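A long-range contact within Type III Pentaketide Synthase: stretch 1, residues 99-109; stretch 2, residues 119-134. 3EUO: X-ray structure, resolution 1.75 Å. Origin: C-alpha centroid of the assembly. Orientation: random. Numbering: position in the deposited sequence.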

# COMPACT_ATOMS: atom_id res chain seq x y z
N VAL A 99 6.31 -24.11 6.07
CA VAL A 99 5.30 -24.53 5.10
C VAL A 99 4.23 -23.42 5.01
O VAL A 99 4.13 -22.59 5.92
CB VAL A 99 4.70 -25.90 5.48
CG1 VAL A 99 5.78 -26.98 5.42
CG2 VAL A 99 4.07 -25.85 6.86
N PRO A 100 3.45 -23.39 3.92
CA PRO A 100 2.50 -22.29 3.70
C PRO A 100 1.60 -21.94 4.89
O PRO A 100 1.43 -20.76 5.19
CB PRO A 100 1.67 -22.78 2.52
CG PRO A 100 2.60 -23.62 1.75
CD PRO A 100 3.41 -24.34 2.79
N ALA A 101 1.05 -22.94 5.58
CA ALA A 101 0.09 -22.70 6.67
C ALA A 101 0.70 -21.96 7.85
O ALA A 101 -0.02 -21.42 8.71
CB ALA A 101 -0.57 -24.02 7.12
N GLN A 102 2.03 -21.91 7.90
CA GLN A 102 2.74 -21.26 9.01
C GLN A 102 2.89 -19.75 8.84
O GLN A 102 3.21 -19.05 9.79
CB GLN A 102 4.11 -21.89 9.20
CG GLN A 102 4.09 -23.29 9.80
CD GLN A 102 5.49 -23.85 9.91
OE1 GLN A 102 6.07 -24.31 8.92
NE2 GLN A 102 6.07 -23.79 11.10
N ILE A 103 2.67 -19.26 7.63
CA ILE A 103 2.84 -17.83 7.35
C ILE A 103 1.61 -17.07 7.86
O ILE A 103 0.48 -17.36 7.46
CB ILE A 103 3.09 -17.55 5.84
CG1 ILE A 103 4.31 -18.34 5.32
CG2 ILE A 103 3.25 -16.05 5.57
CD1 ILE A 103 5.63 -18.02 6.02
N THR A 104 1.86 -16.10 8.74
CA THR A 104 0.79 -15.39 9.44
C THR A 104 0.44 -14.03 8.83
O THR A 104 -0.70 -13.57 8.92
CB THR A 104 1.14 -15.16 10.92
OG1 THR A 104 2.34 -14.38 11.01
CG2 THR A 104 1.34 -16.49 11.65
N HIS A 105 1.45 -13.38 8.24
CA HIS A 105 1.26 -12.07 7.60
C HIS A 105 2.10 -12.06 6.33
O HIS A 105 3.06 -12.82 6.19
CB HIS A 105 1.80 -10.91 8.45
CG HIS A 105 1.29 -10.83 9.86
ND1 HIS A 105 1.56 -11.77 10.82
CD2 HIS A 105 0.61 -9.84 10.49
CE1 HIS A 105 1.03 -11.39 11.97
NE2 HIS A 105 0.45 -10.22 11.80
N MET A 106 1.76 -11.14 5.43
CA MET A 106 2.56 -10.86 4.24
C MET A 106 2.66 -9.34 4.14
O MET A 106 1.65 -8.65 4.27
CB MET A 106 1.87 -11.45 3.00
CG MET A 106 2.63 -11.34 1.69
SD MET A 106 1.73 -12.23 0.38
CE MET A 106 2.51 -13.82 0.39
N VAL A 107 3.88 -8.82 3.99
CA VAL A 107 4.06 -7.38 3.73
C VAL A 107 4.80 -7.25 2.41
O VAL A 107 5.96 -7.64 2.32
CB VAL A 107 4.84 -6.64 4.85
CG1 VAL A 107 4.95 -5.15 4.52
CG2 VAL A 107 4.17 -6.82 6.20
N SER A 108 4.12 -6.71 1.40
CA SER A 108 4.65 -6.64 0.04
C SER A 108 4.79 -5.21 -0.42
O SER A 108 4.09 -4.33 0.07
CB SER A 108 3.74 -7.40 -0.94
OG SER A 108 3.55 -8.74 -0.52
N THR A 109 5.68 -4.99 -1.37
CA THR A 109 5.83 -3.66 -1.94
C THR A 109 6.10 -3.73 -3.43
O THR A 109 6.65 -4.72 -3.93
CB THR A 109 6.92 -2.84 -1.18
OG1 THR A 109 6.89 -1.47 -1.59
CG2 THR A 109 8.30 -3.42 -1.40
N TYR A 119 -0.97 -7.47 -6.47
CA TYR A 119 -0.18 -8.60 -6.95
C TYR A 119 0.11 -9.60 -5.85
O TYR A 119 0.29 -10.79 -6.13
CB TYR A 119 1.13 -8.13 -7.62
CG TYR A 119 2.31 -7.91 -6.69
CD1 TYR A 119 3.19 -8.96 -6.39
CD2 TYR A 119 2.57 -6.65 -6.13
CE1 TYR A 119 4.29 -8.77 -5.55
CE2 TYR A 119 3.67 -6.45 -5.27
CZ TYR A 119 4.52 -7.51 -4.99
OH TYR A 119 5.60 -7.32 -4.16
N ASP A 120 0.13 -9.11 -4.61
CA ASP A 120 0.39 -9.97 -3.46
C ASP A 120 -0.63 -11.09 -3.34
O ASP A 120 -0.29 -12.21 -2.95
CB ASP A 120 0.50 -9.15 -2.16
CG ASP A 120 -0.75 -8.34 -1.84
OD1 ASP A 120 -1.50 -7.97 -2.77
OD2 ASP A 120 -0.96 -8.07 -0.63
N HIS A 121 -1.88 -10.79 -3.68
CA HIS A 121 -2.92 -11.81 -3.69
C HIS A 121 -2.52 -13.02 -4.54
O HIS A 121 -2.61 -14.17 -4.08
CB HIS A 121 -4.24 -11.26 -4.22
CG HIS A 121 -5.29 -12.31 -4.37
ND1 HIS A 121 -5.50 -12.99 -5.55
CD2 HIS A 121 -6.14 -12.85 -3.46
CE1 HIS A 121 -6.46 -13.89 -5.37
NE2 HIS A 121 -6.87 -13.82 -4.11
N TYR A 122 -2.09 -12.75 -5.76
CA TYR A 122 -1.76 -13.79 -6.74
C TYR A 122 -0.53 -14.58 -6.29
O TYR A 122 -0.49 -15.81 -6.40
CB TYR A 122 -1.58 -13.18 -8.13
CG TYR A 122 -2.83 -12.50 -8.63
CD1 TYR A 122 -3.75 -13.18 -9.43
CD2 TYR A 122 -3.10 -11.17 -8.30
CE1 TYR A 122 -4.92 -12.55 -9.88
CE2 TYR A 122 -4.26 -10.53 -8.75
CZ TYR A 122 -5.16 -11.23 -9.54
OH TYR A 122 -6.31 -10.60 -9.98
N VAL A 123 0.46 -13.88 -5.74
CA VAL A 123 1.65 -14.54 -5.20
C VAL A 123 1.26 -15.49 -4.06
O VAL A 123 1.63 -16.67 -4.06
CB VAL A 123 2.73 -13.54 -4.70
CG1 VAL A 123 3.91 -14.29 -4.06
CG2 VAL A 123 3.22 -12.67 -5.85
N ALA A 124 0.49 -14.97 -3.10
CA ALA A 124 0.01 -15.75 -1.96
C ALA A 124 -0.80 -16.98 -2.38
O ALA A 124 -0.65 -18.06 -1.79
CB ALA A 124 -0.80 -14.87 -1.03
N LYS A 125 -1.65 -16.81 -3.39
CA LYS A 125 -2.46 -17.91 -3.95
C LYS A 125 -1.58 -19.00 -4.56
O LYS A 125 -1.79 -20.19 -4.33
CB LYS A 125 -3.44 -17.37 -5.00
CG LYS A 125 -4.36 -18.43 -5.64
CD LYS A 125 -5.06 -17.86 -6.87
CE LYS A 125 -6.01 -18.85 -7.53
NZ LYS A 125 -5.37 -19.65 -8.62
N GLU A 126 -0.59 -18.58 -5.36
CA GLU A 126 0.35 -19.52 -5.97
C GLU A 126 1.18 -20.28 -4.93
O GLU A 126 1.52 -21.45 -5.13
CB GLU A 126 1.27 -18.80 -6.94
CG GLU A 126 0.64 -18.46 -8.27
CD GLU A 126 1.67 -18.29 -9.37
OE1 GLU A 126 2.66 -19.07 -9.40
OE2 GLU A 126 1.51 -17.38 -10.22
N LEU A 127 1.48 -19.61 -3.81
CA LEU A 127 2.20 -20.22 -2.70
C LEU A 127 1.32 -21.11 -1.82
O LEU A 127 1.83 -21.88 -1.00
CB LEU A 127 2.86 -19.13 -1.83
CG LEU A 127 4.00 -18.31 -2.44
CD1 LEU A 127 4.28 -17.10 -1.55
CD2 LEU A 127 5.26 -19.15 -2.62
N GLY A 128 0.01 -21.00 -1.97
CA GLY A 128 -0.93 -21.79 -1.18
C GLY A 128 -1.04 -21.31 0.25
O GLY A 128 -1.28 -22.10 1.17
N LEU A 129 -0.87 -20.00 0.46
CA LEU A 129 -0.96 -19.43 1.81
C LEU A 129 -2.40 -19.42 2.34
O LEU A 129 -3.34 -19.65 1.58
CB LEU A 129 -0.35 -18.02 1.84
CG LEU A 129 1.10 -17.92 1.37
CD1 LEU A 129 1.63 -16.53 1.63
CD2 LEU A 129 1.98 -18.97 2.06
N SER A 130 -2.54 -19.17 3.64
CA SER A 130 -3.83 -19.23 4.33
C SER A 130 -4.88 -18.29 3.74
O SER A 130 -4.57 -17.18 3.34
CB SER A 130 -3.62 -18.89 5.81
OG SER A 130 -4.85 -18.92 6.53
N ASP A 131 -6.13 -18.74 3.70
CA ASP A 131 -7.23 -17.85 3.32
C ASP A 131 -7.44 -16.76 4.38
O ASP A 131 -8.16 -15.79 4.13
CB ASP A 131 -8.52 -18.63 3.09
CG ASP A 131 -9.11 -19.18 4.36
OD1 ASP A 131 -8.34 -19.69 5.20
OD2 ASP A 131 -10.35 -19.11 4.53
N ARG A 132 -6.80 -16.91 5.54
CA ARG A 132 -6.88 -15.92 6.62
C ARG A 132 -5.59 -15.10 6.81
O ARG A 132 -5.44 -14.37 7.80
CB ARG A 132 -7.31 -16.58 7.94
CG ARG A 132 -8.73 -17.15 7.92
CD ARG A 132 -9.49 -16.87 9.22
NE ARG A 132 -9.62 -15.42 9.48
CZ ARG A 132 -8.86 -14.74 10.35
NH1 ARG A 132 -7.93 -15.34 11.08
NH2 ARG A 132 -9.04 -13.44 10.49
N LEU A 133 -4.69 -15.22 5.84
CA LEU A 133 -3.44 -14.46 5.82
C LEU A 133 -3.73 -12.97 5.93
O LEU A 133 -4.62 -12.45 5.25
CB LEU A 133 -2.70 -14.73 4.51
CG LEU A 133 -1.37 -14.03 4.24
CD1 LEU A 133 -0.32 -14.57 5.20
CD2 LEU A 133 -0.97 -14.32 2.80
N GLU A 134 -2.99 -12.28 6.79
CA GLU A 134 -3.12 -10.83 6.89
C GLU A 134 -2.11 -10.18 5.95
O GLU A 134 -0.89 -10.34 6.13
CB GLU A 134 -2.92 -10.35 8.33
CG GLU A 134 -3.97 -10.86 9.32
CD GLU A 134 -3.87 -10.20 10.68
OE1 GLU A 134 -4.09 -8.96 10.77
OE2 GLU A 134 -3.56 -10.91 11.66
O HOH W 1 -0.36 -18.87 5.25
O HOH W 2 -2.35 -13.26 11.15
O HOH W 3 1.20 -8.45 0.94

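The apolar centre of the contact is organised around Met106, whose CA-to-CB bond points toward the second stretch and which has more area covered by it, 115 Å², than any other residue here. With chi1 and chi2 both t, the side chain runs extended, and its terminal methyl reaches a pocket lined by helix 119-127 and the segment that follows it. Met106 CE lies 3.8 Å from Ala124 CB, 4.2 Å from Leu127 CD1 and 3.1 Å from Leu129 CD1; the last is a tight separation for two methyl carbons. Nearer the backbone, Met106 CB is 4.0 Å from Leu133 CD2. One flexible thioether chain thus touches both the helix and the residues beyond it, across an axial gap of 9.4 Å between helix and strand 105-109. Their N-to-C directions make an angle of 132°, so they run obliquely rather than strictly antiparallel.

Two leucines extend this core toward the 3-10 segment. Leu133 CD1 packs against Ile103 CG2 at 3.9 Å, while Leu129 CD2 approaches Ile103 CG1 at 4.1 Å and Pro100 CB at 3.9 Å. Pro100 also rests against the end of the helix, its CG 3.3 Å from Leu127 O and its CB 3.3 Å from Gly128 O. Gly128, at phi 74°, closes the helix in a Schellman motif: Gly128 N bonds to Lys125 O at 3.1 Å and Leu129 N to Ala124 O at 3.0 Å. The chain is thereby turned out of the helix just before Leu129.

Backbone pairing flanks the apolar centre. His105 and Glu134 form a parallel bridge, their CA atoms 4.6 Å apart and their side chains on the same face of the sheet. Glu134 is bonded on both its polar backbone atoms: Met106 N donates to Glu134 O at 2.9 Å and 156°, and Glu134 N donates to Thr104 O in a weak bond, 3.4 Å long though nearly linear at 171°. A CA-H...O contact, His105 CA to Glu134 O at 3.1 Å, supplements them.

At the polar edge, waters bridge the two stretches, in part through carbonyls that already accept a backbone bond. Water 2 donates to Thr104 O (2.8 Å) and Glu134 OE2 (2.7 Å); water 1 donates to Pro100 O (2.6 Å) and Ile103 O (2.8 Å) and accepts from Ser130 N (2.7 Å). Near the helix start, water 3 joins Ser108 OG (2.8 Å) to Asp120 OD2 (2.7 Å). Tyr119 OH donates directly to Thr109 O at 2.8 Å, with the acceptor near the ring plane.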